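Local coordinates for protein putative modification methylase (Thermus thermophilus, PDB 2ZIG) that probably methylates cytosine at N4 in DNA, using S-adenosyl-L-methionine as the methyl donor, as a member of the N(4)/N(6)-methyltransferase family, at residues B[31-34]-B[35-38]; B[76-79]-B[80-83]; B[186-189]-B[190-193]; B[192-195]-B[196-200]; B[273-276]-B[277-281]. All coordinates share one frame; numbering follows the deposited sequence.

Contact 1: residues B[31-34]-B[35-38]; sequences EVLA and SFPE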
loop_
_atom_site.group_PDB
_atom_site.type_symbol
_atom_site.label_atom_id
_atom_site.label_comp_id
_atom_site.label_asym_id
_atom_site.label_seq_id
_atom_site.Cartn_x
_atom_site.Cartn_y
_atom_site.Cartn_z
ATOM N N GLU B 31 -3.022 -7.655 -26.805
ATOM C CA GLU B 31 -2.767 -8.050 -28.183
ATOM C C GLU B 31 -1.569 -7.332 -28.799
ATOM O O GLU B 31 -0.699 -7.967 -29.387
ATOM C CB GLU B 31 -4.013 -7.794 -29.029
ATOM C CG GLU B 31 -5.260 -8.468 -28.482
ATOM C CD GLU B 31 -6.464 -8.303 -29.390
ATOM O OE1 GLU B 31 -7.580 -8.707 -28.986
ATOM O OE2 GLU B 31 -6.289 -7.772 -30.509
ATOM N N VAL B 32 -1.526 -6.010 -28.661
ATOM C CA VAL B 32 -0.431 -5.227 -29.221
ATOM C C VAL B 32 0.898 -5.572 -28.563
ATOM O O VAL B 32 1.892 -5.814 -29.245
ATOM C CB VAL B 32 -0.698 -3.715 -29.075
ATOM C CG1 VAL B 32 0.491 -2.915 -29.591
ATOM C CG2 VAL B 32 -1.958 -3.341 -29.847
ATOM N N LEU B 33 0.919 -5.605 -27.235
ATOM C CA LEU B 33 2.151 -5.928 -26.529
ATOM C C LEU B 33 2.662 -7.304 -26.937
ATOM O O LEU B 33 3.862 -7.494 -27.147
ATOM C CB LEU B 33 1.933 -5.893 -25.012
ATOM C CG LEU B 33 1.546 -4.551 -24.384
ATOM C CD1 LEU B 33 1.495 -4.704 -22.880
ATOM C CD2 LEU B 33 2.543 -3.478 -24.775
ATOM N N ALA B 34 1.747 -8.262 -27.053
ATOM C CA ALA B 34 2.119 -9.619 -27.431
ATOM C C ALA B 34 2.841 -9.644 -28.771
ATOM O O ALA B 34 3.539 -10.603 -29.080
ATOM C CB ALA B 34 0.887 -10.506 -27.488
ATOM N N SER B 35 2.683 -8.586 -29.560
ATOM C CA SER B 35 3.324 -8.526 -30.867
ATOM C C SER B 35 4.695 -7.867 -30.851
ATOM O O SER B 35 5.296 -7.666 -31.908
ATOM C CB SER B 35 2.426 -7.800 -31.867
ATOM O OG SER B 35 2.480 -6.401 -31.685
ATOM N N PHE B 36 5.189 -7.520 -29.661
ATOM C CA PHE B 36 6.510 -6.905 -29.542
ATOM C C PHE B 36 7.510 -7.952 -29.065
ATOM O O PHE B 36 7.160 -8.847 -28.295
ATOM C CB PHE B 36 6.506 -5.741 -28.539
ATOM C CG PHE B 36 5.591 -4.611 -28.910
ATOM C CD1 PHE B 36 5.325 -4.314 -30.242
ATOM C CD2 PHE B 36 5.025 -3.815 -27.920
ATOM C CE1 PHE B 36 4.506 -3.235 -30.587
ATOM C CE2 PHE B 36 4.207 -2.736 -28.251
ATOM C CZ PHE B 36 3.946 -2.444 -29.587
ATOM N N PRO B 37 8.775 -7.843 -29.507
ATOM C CA PRO B 37 9.840 -8.781 -29.129
ATOM C C PRO B 37 10.174 -8.740 -27.644
ATOM O O PRO B 37 10.138 -7.679 -27.016
ATOM C CB PRO B 37 11.012 -8.337 -29.997
ATOM C CG PRO B 37 10.786 -6.860 -30.122
ATOM C CD PRO B 37 9.301 -6.764 -30.362
ATOM N N GLU B 38 10.506 -9.901 -27.090
ATOM C CA GLU B 38 10.846 -10.018 -25.679
ATOM C C GLU B 38 12.088 -9.219 -25.312
ATOM O O GLU B 38 12.935 -8.942 -26.155
ATOM C CB GLU B 38 11.064 -11.484 -25.314
ATOM C CG GLU B 38 11.561 -11.695 -23.891
ATOM C CD GLU B 38 11.924 -13.140 -23.606
ATOM O OE1 GLU B 38 12.710 -13.717 -24.390
ATOM O OE2 GLU B 38 11.431 -13.695 -22.600
#
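Ser-35 turns back onto Val-32 and gives it two hydrogen bonds. Its backbone N lies 2.9 Å from Val-32 O, and its hydroxyl OG is 2.6 Å from the same Val-32 O. The two donors use the acceptor differently: OG sits in the carbonyl plane on a lone pair, whereas the amide comes from well above that plane, 59° out of it. The hydroxyl gets there because chi1 is 78°, which places OG between the backbone N and the carbonyl carbon. Ser-35 N also makes a weak bond to Glu-31 O.

Next comes Phe-36, whose N donates to Leu-33 O at 2.8 Å, nearly straight (162° at the hydrogen). This turn leads helix 29-34 into the loop before strand 41-46, in the Rossmann-like fold of S-adenosylmethionine-dependent methyltransferases; Asp-28, just before this helix, and Ala-29, its first residue, are S-adenosylmethionine-binding residues, though no cofactor is bound in this chain. The phenyl ring of Phe-36 folds back along the helix, with Val-32 O 3.7 Å above its plane and over its centre. At the far end of the ring CZ meets Val-32 CG1 at 3.5 Å, the two side chains lying alongside each other, while CE2 touches Leu-33 CD2 at 3.9 Å. Leu-261 of strand 259-264 packs against Phe-36, and Phe-36 O accepts a hydrogen bond from Arg-85 NH1.

Pro-37 carries the chain away from the helix, its carbonyl oxygen bonding to Ser-40 OG, and Glu-38 packs on Arg-85 of helix 66-86.

Contact 2: residues B[76-79]-B[80-83]; sequences LDRV and WREV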
loop_
_atom_site.group_PDB
_atom_site.type_symbol
_atom_site.label_atom_id
_atom_site.label_comp_id
_atom_site.label_asym_id
_atom_site.label_seq_id
_atom_site.Cartn_x
_atom_site.Cartn_y
_atom_site.Cartn_z
ATOM N N LEU B 76 -6.037 -6.882 -16.215
ATOM C CA LEU B 76 -4.757 -6.238 -15.969
ATOM C C LEU B 76 -3.633 -7.267 -15.959
ATOM O O LEU B 76 -2.556 -7.021 -16.498
ATOM C CB LEU B 76 -4.771 -5.505 -14.621
ATOM C CG LEU B 76 -5.826 -4.426 -14.366
ATOM C CD1 LEU B 76 -5.577 -3.832 -12.986
ATOM C CD2 LEU B 76 -5.758 -3.335 -15.426
ATOM N N ASP B 77 -3.881 -8.419 -15.342
ATOM C CA ASP B 77 -2.868 -9.465 -15.270
ATOM C C ASP B 77 -2.346 -9.915 -16.637
ATOM O O ASP B 77 -1.160 -10.214 -16.790
ATOM C CB ASP B 77 -3.407 -10.670 -14.494
ATOM C CG ASP B 77 -3.286 -10.499 -12.990
ATOM O OD1 ASP B 77 -2.985 -9.370 -12.540
ATOM O OD2 ASP B 77 -3.489 -11.487 -12.255
ATOM N N ARG B 78 -3.223 -9.962 -17.632
ATOM C CA ARG B 78 -2.798 -10.373 -18.963
ATOM C C ARG B 78 -1.860 -9.328 -19.560
ATOM O O ARG B 78 -1.019 -9.637 -20.414
ATOM C CB ARG B 78 -4.009 -10.577 -19.867
ATOM C CG ARG B 78 -4.799 -11.843 -19.562
ATOM C CD ARG B 78 -5.908 -12.032 -20.589
ATOM N NE ARG B 78 -6.788 -10.867 -20.625
ATOM C CZ ARG B 78 -7.761 -10.685 -21.512
ATOM N NH1 ARG B 78 -7.986 -11.597 -22.451
ATOM N NH2 ARG B 78 -8.504 -9.584 -21.463
ATOM N N VAL B 79 -2.011 -8.087 -19.105
ATOM C CA VAL B 79 -1.159 -6.999 -19.565
ATOM C C VAL B 79 0.182 -7.079 -18.831
ATOM O O VAL B 79 1.244 -6.974 -19.446
ATOM C CB VAL B 79 -1.807 -5.631 -19.282
ATOM C CG1 VAL B 79 -0.860 -4.507 -19.678
ATOM C CG2 VAL B 79 -3.120 -5.521 -20.042
ATOM N N TRP B 80 0.129 -7.278 -17.517
ATOM C CA TRP B 80 1.345 -7.373 -16.709
ATOM C C TRP B 80 2.200 -8.548 -17.211
ATOM O O TRP B 80 3.436 -8.496 -17.159
ATOM C CB TRP B 80 1.002 -7.577 -15.219
ATOM C CG TRP B 80 0.032 -6.578 -14.605
ATOM C CD1 TRP B 80 -0.891 -6.841 -13.632
ATOM C CD2 TRP B 80 -0.099 -5.175 -14.906
ATOM N NE1 TRP B 80 -1.589 -5.701 -13.315
ATOM C CE2 TRP B 80 -1.123 -4.665 -14.078
ATOM C CE3 TRP B 80 0.548 -4.302 -15.794
ATOM C CZ2 TRP B 80 -1.519 -3.317 -14.113
ATOM C CZ3 TRP B 80 0.157 -2.966 -15.829
ATOM C CH2 TRP B 80 -0.870 -2.487 -14.991
ATOM N N ARG B 81 1.544 -9.605 -17.695
ATOM C CA ARG B 81 2.260 -10.781 -18.215
ATOM C C ARG B 81 3.120 -10.407 -19.409
ATOM O O ARG B 81 4.279 -10.797 -19.488
ATOM C CB ARG B 81 1.296 -11.887 -18.644
ATOM C CG ARG B 81 0.814 -12.774 -17.522
ATOM C CD ARG B 81 0.348 -14.125 -18.054
ATOM N NE ARG B 81 -0.212 -14.951 -16.988
ATOM C CZ ARG B 81 -1.335 -14.666 -16.336
ATOM N NH1 ARG B 81 -2.026 -13.574 -16.646
ATOM N NH2 ARG B 81 -1.758 -15.463 -15.362
ATOM N N GLU B 82 2.544 -9.669 -20.349
ATOM C CA GLU B 82 3.296 -9.237 -21.521
ATOM C C GLU B 82 4.400 -8.272 -21.099
ATOM O O GLU B 82 5.518 -8.336 -21.615
ATOM C CB GLU B 82 2.379 -8.548 -22.540
ATOM C CG GLU B 82 1.483 -9.497 -23.319
ATOM C CD GLU B 82 2.261 -10.643 -23.938
ATOM O OE1 GLU B 82 3.271 -10.384 -24.619
ATOM O OE2 GLU B 82 1.863 -11.807 -23.740
ATOM N N VAL B 83 4.084 -7.373 -20.168
ATOM C CA VAL B 83 5.074 -6.417 -19.689
ATOM C C VAL B 83 6.277 -7.174 -19.137
ATOM O O VAL B 83 7.419 -6.825 -19.416
ATOM C CB VAL B 83 4.508 -5.510 -18.564
ATOM C CG1 VAL B 83 5.661 -4.766 -17.855
ATOM C CG2 VAL B 83 3.519 -4.510 -19.157
HETATM O O HOH W 1 -3.560 -6.845 -11.524
#
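Trp-80 lies back across the turn that starts at Leu-76, and this is the tight side of the contact. Leu-76 O stands 3.2 Å above one face of the indole, displaced toward its rim, while also accepting the backbone bond from Trp-80 N at 2.9 Å. Leu-76 CB packs against the same ring, 3.4 Å from Trp-80 NE1. With chi1 at -53°, CG of Trp-80 sits beside its own backbone N, and this swings the ring over the preceding turn. At the indole edge a water in the ring plane accepts from Trp-80 NE1 at 2.9 Å and donates to Asp-77 OD1 at 2.8 Å, tying the two side chains together; Asp-77 OD2 is taken by a salt bridge to Arg-122.

The outer side is looser. Arg-81 stretches back along the helix until NH1 is 3.9 Å from Asp-77 CB, and Arg-78 is likewise exposed. Glu-82 bends away to pair with Arg-85.

On the buried side of helix 66-86, Trp-80 packs on Ile-119 and Cys-123 of helix 115-125 and on Leu-93 and Ile-95 of strand 91-97; on the flank, Glu-82 rests on Leu-33 and Ala-34 of helix 29-34.

Contact 3: residues B[186-189]-B[190-193]; sequences QREK and SRLP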
loop_
_atom_site.group_PDB
_atom_site.type_symbol
_atom_site.label_atom_id
_atom_site.label_comp_id
_atom_site.label_asym_id
_atom_site.label_seq_id
_atom_site.Cartn_x
_atom_site.Cartn_y
_atom_site.Cartn_z
ATOM N N GLN B 186 25.592 7.019 -21.308
ATOM C CA GLN B 186 24.247 6.844 -20.771
ATOM C C GLN B 186 24.264 7.175 -19.282
ATOM O O GLN B 186 23.370 7.850 -18.773
ATOM C CB GLN B 186 23.736 5.416 -20.983
ATOM C CG GLN B 186 23.013 5.205 -22.316
ATOM C CD GLN B 186 22.370 3.833 -22.422
ATOM O OE1 GLN B 186 22.994 2.824 -22.104
ATOM N NE2 GLN B 186 21.121 3.791 -22.875
ATOM N N ARG B 187 25.296 6.703 -18.594
ATOM C CA ARG B 187 25.434 6.962 -17.173
ATOM C C ARG B 187 25.671 8.456 -16.962
ATOM O O ARG B 187 25.028 9.088 -16.122
ATOM C CB ARG B 187 26.605 6.161 -16.612
ATOM C CG ARG B 187 26.443 4.655 -16.743
ATOM C CD ARG B 187 27.668 3.958 -16.189
ATOM N NE ARG B 187 27.959 4.431 -14.839
ATOM C CZ ARG B 187 29.170 4.451 -14.291
ATOM N NH1 ARG B 187 29.327 4.904 -13.055
ATOM N NH2 ARG B 187 30.224 4.030 -14.980
ATOM N N GLU B 188 26.589 9.015 -17.745
ATOM C CA GLU B 188 26.913 10.432 -17.658
ATOM C C GLU B 188 25.730 11.339 -17.952
ATOM O O GLU B 188 25.554 12.359 -17.295
ATOM C CB GLU B 188 28.053 10.773 -18.619
ATOM C CG GLU B 188 29.424 10.453 -18.065
ATOM C CD GLU B 188 30.534 10.668 -19.073
ATOM O OE1 GLU B 188 31.698 10.799 -18.638
ATOM O OE2 GLU B 188 30.249 10.694 -20.293
ATOM N N LYS B 189 24.922 10.972 -18.941
ATOM C CA LYS B 189 23.767 11.784 -19.331
ATOM C C LYS B 189 22.524 11.535 -18.474
ATOM O O LYS B 189 21.556 12.293 -18.541
ATOM C CB LYS B 189 23.411 11.520 -20.797
ATOM C CG LYS B 189 24.463 11.946 -21.814
ATOM C CD LYS B 189 24.392 13.433 -22.105
ATOM C CE LYS B 189 25.277 13.798 -23.290
ATOM N NZ LYS B 189 24.923 13.009 -24.511
ATOM N N SER B 190 22.552 10.478 -17.670
ATOM C CA SER B 190 21.407 10.134 -16.841
ATOM C C SER B 190 21.666 10.331 -15.362
ATOM O O SER B 190 20.747 10.235 -14.553
ATOM C CB SER B 190 21.010 8.680 -17.087
ATOM O OG SER B 190 20.880 8.424 -18.471
ATOM N N ARG B 191 22.919 10.581 -15.004
ATOM C CA ARG B 191 23.266 10.785 -13.611
ATOM C C ARG B 191 22.440 11.952 -13.093
ATOM O O ARG B 191 22.305 12.976 -13.762
ATOM C CB ARG B 191 24.764 11.084 -13.468
ATOM C CG ARG B 191 25.216 11.349 -12.037
ATOM C CD ARG B 191 26.723 11.519 -11.948
ATOM N NE ARG B 191 27.432 10.315 -12.376
ATOM C CZ ARG B 191 28.275 10.261 -13.406
ATOM N NH1 ARG B 191 28.524 11.348 -14.127
ATOM N NH2 ARG B 191 28.874 9.118 -13.712
ATOM N N LEU B 192 21.882 11.793 -11.901
ATOM C CA LEU B 192 21.067 12.841 -11.316
ATOM C C LEU B 192 21.878 13.748 -10.410
ATOM O O LEU B 192 22.735 13.276 -9.654
ATOM C CB LEU B 192 19.924 12.228 -10.508
ATOM C CG LEU B 192 18.751 11.662 -11.310
ATOM C CD1 LEU B 192 17.911 10.767 -10.441
ATOM C CD2 LEU B 192 17.922 12.801 -11.856
ATOM N N PRO B 193 21.624 15.066 -10.477
ATOM C CA PRO B 193 22.351 16.010 -9.626
ATOM C C PRO B 193 21.967 15.628 -8.198
ATOM O O PRO B 193 20.868 15.112 -7.962
ATOM C CB PRO B 193 21.764 17.364 -10.023
ATOM C CG PRO B 193 21.281 17.141 -11.422
ATOM C CD PRO B 193 20.665 15.771 -11.340
#
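The C-terminal turn of helix 184-190, at the interface with the second subunit, is closed by Ser-190 reaching back to Gln-186. The hydroxyl OG of Ser-190 donates to Gln-186 O at 2.6 Å, tilted only 20° from the carbonyl plane. A chi1 of -50° puts OG beside the serine's own backbone N, the position from which it can meet a carbonyl one turn earlier. Ser-190 is buried and its OG is also hydrogen-bonded to Val-235 N, while the Gln-186 amide is held on both sides, OE1 by Thr-183 N and NE2 by Val-235 O, which links the helix end to the segment that follows helix 222-232.

The backbone tightens as the helix stops. Ser-190 N donates to Arg-187 O at 3.2 Å from high above the carbonyl plane, and Arg-191 N makes a weak bond to the same Arg-187 O at 2.8 Å. Arg-191 is the first residue to leave helical geometry. Its side chain bends at chi3 and folds back, which brings the guanidinium over the helix: Arg-187 O lies over one of its faces, and Arg-191 NH1 comes within 4.1 Å of Glu-188 CG. The Glu-188 carboxylate plane stands nearly perpendicular to that guanidinium, and the charges do not pair.

Arg-187 NH1 and Arg-191 NH2 approach to 4.3 Å, probably because both face one acid, Glu-158 of the second subunit. That carboxylate takes a salt bridge from Arg-187 NE and a long, weak ion pair from Arg-191, and so probably offsets the gathered positive charge.

Contact 4: residues B[192-195]-B[196-200]; sequences LPKE and DFHRF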
loop_
_atom_site.group_PDB
_atom_site.type_symbol
_atom_site.label_atom_id
_atom_site.label_comp_id
_atom_site.label_asym_id
_atom_site.label_seq_id
_atom_site.Cartn_x
_atom_site.Cartn_y
_atom_site.Cartn_z
ATOM N N LEU B 192 21.882 11.793 -11.901
ATOM C CA LEU B 192 21.067 12.841 -11.316
ATOM C C LEU B 192 21.878 13.748 -10.410
ATOM O O LEU B 192 22.735 13.276 -9.654
ATOM C CB LEU B 192 19.924 12.228 -10.508
ATOM C CG LEU B 192 18.751 11.662 -11.310
ATOM C CD1 LEU B 192 17.911 10.767 -10.441
ATOM C CD2 LEU B 192 17.922 12.801 -11.856
ATOM N N PRO B 193 21.624 15.066 -10.477
ATOM C CA PRO B 193 22.351 16.010 -9.626
ATOM C C PRO B 193 21.967 15.628 -8.198
ATOM O O PRO B 193 20.868 15.112 -7.962
ATOM C CB PRO B 193 21.764 17.364 -10.023
ATOM C CG PRO B 193 21.281 17.141 -11.422
ATOM C CD PRO B 193 20.665 15.771 -11.340
ATOM N N LYS B 194 22.863 15.869 -7.255
ATOM C CA LYS B 194 22.606 15.520 -5.866
ATOM C C LYS B 194 21.245 16.025 -5.373
ATOM O O LYS B 194 20.488 15.282 -4.750
ATOM C CB LYS B 194 23.726 16.078 -4.987
ATOM C CG LYS B 194 23.641 15.687 -3.520
ATOM C CD LYS B 194 24.783 16.302 -2.700
ATOM C CE LYS B 194 26.153 15.775 -3.140
ATOM N NZ LYS B 194 26.503 16.125 -4.557
ATOM N N GLU B 195 20.927 17.281 -5.666
ATOM C CA GLU B 195 19.665 17.853 -5.216
ATOM C C GLU B 195 18.441 17.053 -5.650
ATOM O O GLU B 195 17.574 16.741 -4.830
ATOM C CB GLU B 195 19.520 19.298 -5.700
ATOM C CG GLU B 195 18.257 19.976 -5.172
ATOM C CD GLU B 195 18.083 21.400 -5.673
ATOM O OE1 GLU B 195 17.889 21.586 -6.897
ATOM O OE2 GLU B 195 18.138 22.335 -4.840
ATOM N N ASP B 196 18.361 16.724 -6.934
ATOM C CA ASP B 196 17.224 15.976 -7.438
ATOM C C ASP B 196 17.195 14.567 -6.866
ATOM O O ASP B 196 16.137 14.070 -6.462
ATOM C CB ASP B 196 17.264 15.908 -8.965
ATOM C CG ASP B 196 17.285 17.282 -9.610
ATOM O OD1 ASP B 196 16.526 18.168 -9.157
ATOM O OD2 ASP B 196 18.054 17.473 -10.582
ATOM N N PHE B 197 18.360 13.928 -6.819
ATOM C CA PHE B 197 18.456 12.566 -6.313
ATOM C C PHE B 197 17.793 12.422 -4.948
ATOM O O PHE B 197 16.953 11.548 -4.741
ATOM C CB PHE B 197 19.918 12.147 -6.200
ATOM C CG PHE B 197 20.106 10.712 -5.820
ATOM C CD1 PHE B 197 20.184 9.726 -6.800
ATOM C CD2 PHE B 197 20.175 10.340 -4.486
ATOM C CE1 PHE B 197 20.326 8.384 -6.456
ATOM C CE2 PHE B 197 20.317 9.003 -4.125
ATOM C CZ PHE B 197 20.391 8.021 -5.112
ATOM N N HIS B 198 18.182 13.282 -4.012
ATOM C CA HIS B 198 17.626 13.220 -2.667
ATOM C C HIS B 198 16.152 13.576 -2.633
ATOM O O HIS B 198 15.400 13.033 -1.831
ATOM C CB HIS B 198 18.453 14.101 -1.727
ATOM C CG HIS B 198 19.831 13.561 -1.492
ATOM N ND1 HIS B 198 20.053 12.320 -0.932
ATOM C CD2 HIS B 198 21.051 14.049 -1.817
ATOM C CE1 HIS B 198 21.348 12.064 -0.926
ATOM N NE2 HIS B 198 21.978 13.096 -1.459
ATOM N N ARG B 199 15.729 14.464 -3.524
ATOM C CA ARG B 199 14.323 14.824 -3.586
ATOM C C ARG B 199 13.493 13.685 -4.193
ATOM O O ARG B 199 12.400 13.394 -3.712
ATOM C CB ARG B 199 14.127 16.077 -4.426
ATOM C CG ARG B 199 12.689 16.568 -4.470
ATOM C CD ARG B 199 12.565 17.714 -5.455
ATOM N NE ARG B 199 13.664 18.657 -5.283
ATOM C CZ ARG B 199 14.230 19.321 -6.282
ATOM N NH1 ARG B 199 13.791 19.138 -7.523
ATOM N NH2 ARG B 199 15.239 20.156 -6.048
ATOM N N PHE B 200 14.018 13.040 -5.233
ATOM C CA PHE B 200 13.300 11.958 -5.910
ATOM C C PHE B 200 13.309 10.616 -5.183
ATOM O O PHE B 200 12.262 9.979 -5.018
ATOM C CB PHE B 200 13.863 11.713 -7.309
ATOM C CG PHE B 200 13.827 12.902 -8.209
ATOM C CD1 PHE B 200 13.074 14.028 -7.889
ATOM C CD2 PHE B 200 14.518 12.878 -9.417
ATOM C CE1 PHE B 200 13.008 15.104 -8.755
ATOM C CE2 PHE B 200 14.457 13.950 -10.290
ATOM C CZ PHE B 200 13.703 15.065 -9.963
#
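The imidazole of His-198 has Lys-194 CG at its edge, in the ring plane and 3.5 Å from CD2, and Phe-197 CD2 4.0 Å above one face, set toward the rim. Glu-195 O lies over one face of the Arg-199 guanidinium, and Glu-195 OE2 at its edge, in plane. Glu-195 CG is anti to the backbone N (chi1 -176°) and the chain extended, which runs it alongside Arg-199, bent at chi3, the carboxylate and guanidinium planes 52° apart. The salt bridge joins Glu-195 OE1 to Arg-199 NH2 at 3.1 Å. Asp-196 OD1 completes a charge network 3.3 Å from Arg-199 NH1, well out of the guanidinium plane. Asp-196 O lies over one face of the Phe-200 ring, and Leu-192 CD2 touches Phe-200 CE2 at 4.0 Å.

Pro-193 is the N-cap of the helix: its O accepts from Phe-197 N at 3.0 Å, while its ring CD packs 3.2 Å from Asp-196 OD2.

Phe-200 of helix 194-200 and Leu-192 of the loop before it both pack on Arg-230 of helix 222-232. Phe-200 O bonds to Trp-205 NE1 in strand 204-205, and Phe-197 meets Tyr-157 of the second subunit edge-to-face.

Contact 5: residues B[273-276]-B[277-281]; sequences AKER and FAREV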
loop_
_atom_site.group_PDB
_atom_site.type_symbol
_atom_site.label_atom_id
_atom_site.label_comp_id
_atom_site.label_asym_id
_atom_site.label_seq_id
_atom_site.Cartn_x
_atom_site.Cartn_y
_atom_site.Cartn_z
ATOM N N ALA B 273 -3.466 12.587 -27.804
ATOM C CA ALA B 273 -2.095 12.315 -27.405
ATOM C C ALA B 273 -1.108 12.894 -28.412
ATOM O O ALA B 273 -0.154 13.577 -28.036
ATOM C CB ALA B 273 -1.884 10.814 -27.279
ATOM N N LYS B 274 -1.335 12.609 -29.692
ATOM C CA LYS B 274 -0.468 13.107 -30.755
ATOM C C LYS B 274 -0.391 14.624 -30.762
ATOM O O LYS B 274 0.687 15.187 -30.937
ATOM C CB LYS B 274 -0.956 12.633 -32.128
ATOM C CG LYS B 274 -0.376 13.447 -33.276
ATOM C CD LYS B 274 -0.772 12.907 -34.652
ATOM C CE LYS B 274 -0.082 11.583 -34.951
ATOM N NZ LYS B 274 -0.134 11.234 -36.401
ATOM N N GLU B 275 -1.540 15.280 -30.593
ATOM C CA GLU B 275 -1.605 16.743 -30.579
ATOM C C GLU B 275 -0.928 17.314 -29.331
ATOM O O GLU B 275 -0.216 18.316 -29.394
ATOM C CB GLU B 275 -3.071 17.204 -30.645
ATOM C CG GLU B 275 -3.779 16.870 -31.980
ATOM C CD GLU B 275 -5.291 17.091 -31.947
ATOM O OE1 GLU B 275 -5.957 16.786 -32.955
ATOM O OE2 GLU B 275 -5.823 17.563 -30.922
ATOM N N ARG B 276 -1.152 16.662 -28.196
ATOM C CA ARG B 276 -0.568 17.101 -26.939
ATOM C C ARG B 276 0.948 16.927 -27.012
ATOM O O ARG B 276 1.708 17.831 -26.664
ATOM C CB ARG B 276 -1.137 16.275 -25.774
ATOM C CG ARG B 276 -0.708 16.769 -24.408
ATOM C CD ARG B 276 -1.108 15.813 -23.282
ATOM N NE ARG B 276 -0.452 16.187 -22.031
ATOM C CZ ARG B 276 -0.534 15.499 -20.898
ATOM N NH1 ARG B 276 0.104 15.932 -19.818
ATOM N NH2 ARG B 276 -1.247 14.383 -20.837
ATOM N N PHE B 277 1.373 15.759 -27.482
ATOM C CA PHE B 277 2.784 15.426 -27.609
ATOM C C PHE B 277 3.517 16.496 -28.405
ATOM O O PHE B 277 4.544 17.016 -27.967
ATOM C CB PHE B 277 2.925 14.078 -28.315
ATOM C CG PHE B 277 4.334 13.544 -28.358
ATOM C CD1 PHE B 277 4.769 12.618 -27.415
ATOM C CD2 PHE B 277 5.205 13.923 -29.375
ATOM C CE1 PHE B 277 6.047 12.066 -27.487
ATOM C CE2 PHE B 277 6.487 13.380 -29.461
ATOM C CZ PHE B 277 6.911 12.445 -28.514
ATOM N N ALA B 278 2.980 16.823 -29.578
ATOM C CA ALA B 278 3.586 17.825 -30.446
ATOM C C ALA B 278 3.537 19.205 -29.804
ATOM O O ALA B 278 4.207 20.131 -30.248
ATOM C CB ALA B 278 2.870 17.848 -31.804
ATOM N N ARG B 279 2.743 19.330 -28.751
ATOM C CA ARG B 279 2.594 20.594 -28.050
ATOM C C ARG B 279 3.623 20.676 -26.921
ATOM O O ARG B 279 4.178 21.738 -26.644
ATOM C CB ARG B 279 1.174 20.666 -27.479
ATOM C CG ARG B 279 0.591 22.051 -27.284
ATOM C CD ARG B 279 -0.821 21.931 -26.705
ATOM N NE ARG B 279 -1.691 21.126 -27.561
ATOM C CZ ARG B 279 -2.600 20.261 -27.119
ATOM N NH1 ARG B 279 -3.338 19.581 -27.985
ATOM N NH2 ARG B 279 -2.768 20.064 -25.817
ATOM N N GLU B 280 3.895 19.535 -26.295
ATOM C CA GLU B 280 4.827 19.467 -25.167
ATOM C C GLU B 280 6.230 18.961 -25.516
ATOM O O GLU B 280 7.143 19.076 -24.706
ATOM C CB GLU B 280 4.248 18.557 -24.078
ATOM C CG GLU B 280 2.744 18.676 -23.884
ATOM C CD GLU B 280 2.340 19.835 -23.001
ATOM O OE1 GLU B 280 2.823 20.965 -23.227
ATOM O OE2 GLU B 280 1.525 19.617 -22.081
ATOM N N VAL B 281 6.411 18.391 -26.702
ATOM C CA VAL B 281 7.719 17.863 -27.067
ATOM C C VAL B 281 8.342 18.571 -28.252
ATOM O O VAL B 281 8.180 18.146 -29.394
ATOM C CB VAL B 281 7.653 16.366 -27.404
ATOM C CG1 VAL B 281 9.058 15.828 -27.618
ATOM C CG2 VAL B 281 6.945 15.608 -26.299
#
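Arg-276 O is gripped by two backbone amides, Arg-279 N and Glu-280 N, each 2.8 Å from it. Glu-280 N comes almost straight out from the carbonyl, with a C=O...N angle of 165°, and Arg-279 N from above its plane. Such sharing of one carbonyl by two amides tightens the turn near the end of helix 267-280.

The side chain of Arg-279 bends at chi3 (-57°) and lays its guanidinium flat over the preceding turn, with Arg-276 CA 3.7 Å above one face and over its centre. Arg-279 NH1 reaches Glu-275 CB at 3.6 Å. In this methyltransferase fold the helix follows strand 259-264, and Arg-276 NH2 bonds to the hydroxyl of Thr-248, an S-adenosylmethionine-binding residue, the site being empty in this chain. The arm runs extended to NE, with Glu-280 OE2 at the edge of its guanidinium, in plane, though the carboxylate itself is turned 56° from it. The ion pair Arg-276 NE to Glu-280 OE2 is long, 4.0 Å.

On the inner side Phe-277 N donates to Ala-273 O at 2.7 Å. Val-281 CG2 sits 3.6 Å above the centre of the Phe-277 ring, which also packs on Ile-251 and Ala-254 of helix 248-255.

Overall arrangement
The five contacts are local turns that follow one another along the chain in numerical order. Contacts 1 and 2 are neighbours, centres 11 Å apart, where Leu-33 and Ala-34 of the first meet Glu-82 of the second as helix 29-34 packs on helix 66-86. Contacts 3 and 4 share Leu-192 and Pro-193, joining helices 184-190 and 194-200 in an outlying region that touches the second subunit; contact 4 lies about 35 Å from contact 1, centre to centre, across the chain's centre. Contact 5 stands apart, about 25 Å or more from every other centre. Contacts 1, 2 and 5 sit near cofactor-binding residues, contacts 3 and 4 at the dimer interface.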